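Local coordinates for Exo-1,3/1,4-beta-glucanase (Pseudoalteromonas sp., PDB 3USZ), which probably hydrolyses beta-1,3 and beta-1,4 linkages of glucans, releasing sugar from the chain end, at residues E500-Q505 with D589-N594. Residues are numbered along the deposited sequence; the frame is centred on the assembly and turned at random.
Sequences ELLEFQ and DQFTLN. With CA (calcium ion), chain B.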
ATOM      1  N   GLU A 500      12.812 -16.071  -7.862  1.00 22.87           N
ATOM      2  CA  GLU A 500      12.775 -17.537  -7.811  1.00 31.82           C
ATOM      3  C   GLU A 500      13.636 -18.098  -6.676  1.00 28.45           C
ATOM      4  O   GLU A 500      13.378 -19.192  -6.183  1.00 26.95           O
ATOM      5  CB  GLU A 500      13.231 -18.139  -9.145  1.00 31.31           C
ATOM      6  CG  GLU A 500      12.307 -17.815 -10.309  1.00 45.96           C
ATOM      7  CD  GLU A 500      12.931 -18.129 -11.655  0.66 50.63           C
ATOM      8  OE1 GLU A 500      12.359 -17.719 -12.688  0.59 58.51           O
ATOM      9  OE2 GLU A 500      13.995 -18.781 -11.680  0.70 49.63           O
ATOM     10  N   LEU A 501      14.659 -17.351  -6.271  1.00 25.00           N
ATOM     11  CA  LEU A 501      15.588 -17.812  -5.240  1.00 21.00           C
ATOM     12  C   LEU A 501      15.478 -16.966  -3.979  1.00 25.74           C
ATOM     13  O   LEU A 501      15.381 -15.739  -4.060  1.00 26.13           O
ATOM     14  CB  LEU A 501      17.026 -17.748  -5.763  1.00 27.14           C
ATOM     15  CG  LEU A 501      17.329 -18.553  -7.031  1.00 32.91           C
ATOM     16  CD1 LEU A 501      18.782 -18.406  -7.440  1.00 37.92           C
ATOM     17  CD2 LEU A 501      17.003 -20.003  -6.801  1.00 30.38           C
ATOM     18  N   LEU A 502      15.524 -17.615  -2.817  1.00 21.37           N
ATOM     19  CA  LEU A 502      15.391 -16.906  -1.545  1.00 24.03           C
ATOM     20  C   LEU A 502      16.671 -16.245  -1.045  1.00 23.93           C
ATOM     21  O   LEU A 502      16.620 -15.348  -0.205  1.00 23.57           O
ATOM     22  CB  LEU A 502      14.861 -17.841  -0.462  1.00 19.44           C
ATOM     23  CG  LEU A 502      13.369 -18.157  -0.457  1.00 31.07           C
ATOM     24  CD1 LEU A 502      13.016 -18.954   0.802  1.00 27.10           C
ATOM     25  CD2 LEU A 502      12.544 -16.874  -0.561  1.00 24.66           C
ATOM     26  N   GLU A 503      17.824 -16.696  -1.528  1.00 25.35           N
ATOM     27  CA  GLU A 503      19.078 -16.149  -1.032  1.00 23.15           C
ATOM     28  C   GLU A 503      19.286 -14.684  -1.423  1.00 24.08           C
ATOM     29  O   GLU A 503      19.175 -14.317  -2.592  1.00 23.19           O
ATOM     30  CB  GLU A 503      20.293 -16.988  -1.467  1.00 25.43           C
ATOM     31  CG  GLU A 503      21.623 -16.321  -1.056  1.00 23.65           C
ATOM     32  CD  GLU A 503      22.834 -17.228  -1.200  1.00 29.23           C
ATOM     33  OE1 GLU A 503      22.757 -18.216  -1.957  1.00 32.31           O
ATOM     34  OE2 GLU A 503      23.858 -16.951  -0.543  1.00 25.86           O
ATOM     35  N   PHE A 504      19.603 -13.856  -0.434  1.00 24.58           N
ATOM     36  CA  PHE A 504      19.867 -12.439  -0.671  1.00 25.30           C
ATOM     37  C   PHE A 504      21.066 -12.253  -1.606  1.00 27.53           C
ATOM     38  O   PHE A 504      22.115 -12.867  -1.390  1.00 26.09           O
ATOM     39  CB  PHE A 504      20.121 -11.742   0.666  1.00 22.02           C
ATOM     40  CG  PHE A 504      20.401 -10.271   0.549  1.00 22.50           C
ATOM     41  CD1 PHE A 504      19.495  -9.421  -0.069  1.00 19.75           C
ATOM     42  CD2 PHE A 504      21.564  -9.734   1.086  1.00 20.07           C
ATOM     43  CE1 PHE A 504      19.750  -8.063  -0.168  1.00 22.40           C
ATOM     44  CE2 PHE A 504      21.826  -8.373   0.998  1.00 24.11           C
ATOM     45  CZ  PHE A 504      20.916  -7.534   0.372  1.00 24.98           C
ATOM     46  N   GLN A 505      20.903 -11.417  -2.638  1.00 23.42           N
ATOM     47  CA  GLN A 505      21.976 -11.129  -3.601  1.00 27.48           C
ATOM     48  C   GLN A 505      22.692 -12.391  -4.092  1.00 30.14           C
ATOM     49  O   GLN A 505      23.922 -12.420  -4.152  1.00 30.59           O
ATOM     50  CB  GLN A 505      23.010 -10.171  -2.986  1.00 21.43           C
ATOM     51  CG  GLN A 505      22.477  -8.762  -2.731  1.00 21.86           C
ATOM     52  CD  GLN A 505      23.518  -7.848  -2.106  1.00 25.45           C
ATOM     53  OE1 GLN A 505      24.502  -8.317  -1.529  1.00 26.77           O
ATOM     54  NE2 GLN A 505      23.306  -6.531  -2.219  1.00 22.24           N
ATOM     55  N   ASP A 589      15.198 -22.742   0.473  1.00 26.32           N
ATOM     56  CA  ASP A 589      14.087 -23.292  -0.309  1.00 28.39           C
ATOM     57  C   ASP A 589      12.785 -23.432   0.476  1.00 32.11           C
ATOM     58  O   ASP A 589      11.881 -24.165   0.069  1.00 31.62           O
ATOM     59  CB  ASP A 589      14.475 -24.630  -0.966  1.00 34.22           C
ATOM     60  CG  ASP A 589      14.729 -25.748   0.049  1.00 36.00           C
ATOM     61  OD1 ASP A 589      14.704 -25.494   1.272  1.00 37.10           O
ATOM     62  OD2 ASP A 589      14.961 -26.898  -0.387  1.00 47.05           O
ATOM     63  N   GLN A 590      12.692 -22.729   1.601  1.00 31.66           N
ATOM     64  CA  GLN A 590      11.448 -22.677   2.361  1.00 28.46           C
ATOM     65  C   GLN A 590      10.503 -21.613   1.803  1.00 34.38           C
ATOM     66  O   GLN A 590      10.287 -20.559   2.421  1.00 26.26           O
ATOM     67  CB  GLN A 590      11.735 -22.422   3.833  1.00 27.66           C
ATOM     68  CG  GLN A 590      12.290 -23.637   4.543  1.00 24.85           C
ATOM     69  CD  GLN A 590      12.582 -23.356   5.992  1.00 25.42           C
ATOM     70  OE1 GLN A 590      13.251 -22.374   6.328  1.00 20.30           O
ATOM     71  NE2 GLN A 590      12.077 -24.211   6.869  1.00 22.46           N
ATOM     72  N   PHE A 591       9.937 -21.901   0.634  1.00 25.84           N
ATOM     73  CA  PHE A 591       9.172 -20.898  -0.104  1.00 33.31           C
ATOM     74  C   PHE A 591       7.819 -20.569   0.516  1.00 37.45           C
ATOM     75  O   PHE A 591       7.369 -19.420   0.477  1.00 36.55           O
ATOM     76  CB  PHE A 591       8.987 -21.335  -1.552  1.00 33.74           C
ATOM     77  CG  PHE A 591      10.280 -21.514  -2.296  1.00 32.64           C
ATOM     78  CD1 PHE A 591      11.140 -20.446  -2.467  1.00 28.80           C
ATOM     79  CD2 PHE A 591      10.625 -22.746  -2.829  1.00 31.67           C
ATOM     80  CE1 PHE A 591      12.333 -20.599  -3.154  1.00 38.05           C
ATOM     81  CE2 PHE A 591      11.810 -22.908  -3.523  1.00 31.45           C
ATOM     82  CZ  PHE A 591      12.668 -21.836  -3.686  1.00 34.01           C
ATOM     83  N   THR A 592       7.163 -21.575   1.072  1.00 31.67           N
ATOM     84  CA  THR A 592       5.852 -21.360   1.657  1.00 30.70           C
ATOM     85  C   THR A 592       5.876 -21.739   3.134  1.00 32.97           C
ATOM     86  O   THR A 592       5.351 -22.763   3.540  1.00 38.20           O
ATOM     87  CB  THR A 592       4.770 -22.151   0.899  1.00 38.49           C
ATOM     88  OG1 THR A 592       5.156 -23.528   0.824  1.00 32.58           O
ATOM     89  CG2 THR A 592       4.609 -21.601  -0.523  1.00 31.91           C
ATOM     90  N   LEU A 593       6.503 -20.884   3.928  1.00 27.21           N
ATOM     91  CA  LEU A 593       6.723 -21.131   5.340  1.00 25.12           C
ATOM     92  C   LEU A 593       5.770 -20.250   6.121  1.00 26.92           C
ATOM     93  O   LEU A 593       5.997 -19.044   6.244  1.00 26.71           O
ATOM     94  CB  LEU A 593       8.168 -20.774   5.689  1.00 19.96           C
ATOM     95  CG  LEU A 593       8.631 -20.844   7.143  1.00 23.58           C
ATOM     96  CD1 LEU A 593       8.740 -22.291   7.641  1.00 20.35           C
ATOM     97  CD2 LEU A 593       9.957 -20.120   7.255  1.00 24.55           C
ATOM     98  N   ASN A 594       4.708 -20.850   6.651  1.00 23.29           N
ATOM     99  CA  ASN A 594       3.615 -20.089   7.248  1.00 26.88           C
ATOM    100  C   ASN A 594       3.182 -20.600   8.610  1.00 26.04           C
ATOM    101  O   ASN A 594       3.113 -21.812   8.838  1.00 27.82           O
ATOM    102  CB  ASN A 594       2.408 -20.059   6.291  1.00 21.61           C
ATOM    103  CG  ASN A 594       2.720 -19.329   4.999  1.00 25.51           C
ATOM    104  OD1 ASN A 594       3.203 -18.196   5.021  1.00 19.68           O
ATOM    105  ND2 ASN A 594       2.469 -19.981   3.867  1.00 22.28           N
TER
HETATM  106 CA    CA B 901       5.281 -17.058   5.106  1.00 26.84          CA
HETATM  107  O   HOH W   1       6.178 -18.226   3.205  1.00 29.02           O
HETATM  108  O   HOH W   2       7.450 -15.956   5.105  1.00 27.60           O
HETATM  109  O   HOH W   3       4.477 -15.517   3.445  1.00 20.03           O
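Leu502 and Phe591 meet in a small surface contact between two loops, an example of how a metal-bound loop can be seated on its neighbour by one aliphatic and one aromatic side chain. Leu502 CG rests 3.8 Å from Phe591 CD1, the branched carbon meeting the ring obliquely. Beyond it, the CD1 methyl of Leu502 passes alongside the backbone of the other loop and comes within 3.6 Å of Gln590 O. The ring gets there because Phe591 CG stands anti to its own carbonyl carbon (chi1 -61°), and its CE1 corner comes 3.5 Å from Glu500 O. On one face of the same ring lies Asp589 CA, offset toward the rim, so the aromatic group is packed by its own loop as well as by the partner.

The backbone of 589-594 is tightly bent where this happens. An inverse gamma turn at Gln590 is closed by a weak bond from Phe591 N to Asp589 O, while the Gln590 side chain takes hydrogen bonds at OE1 from the backbone N of Lys586 and of Tyr587 and gives one from NE2 to Asp601 O. Immediately downstream the loop binds calcium through Leu593 O and Asn594 OD1, each at 2.4 Å, with three waters and Glu180 OE1 as the other ligands. Through Glu180 the ion connects this C-terminal-domain loop to the TIM-barrel domain. One metal-bound water also donates to Phe591 O and accepts from Leu593 N at 2.8 Å, linking the turn to the calcium site.

Backbone bonds to Trp536 hold Leu502 and Phe504. The loop containing 589-594 follows helix 558-564 in the glycosyl hydrolase family 3 C-terminal domain; 500-505 lies between helix 510-520 and strand 482-488, which sits between strands 525-530 and 415-419 in that domain's mixed six-stranded sheet.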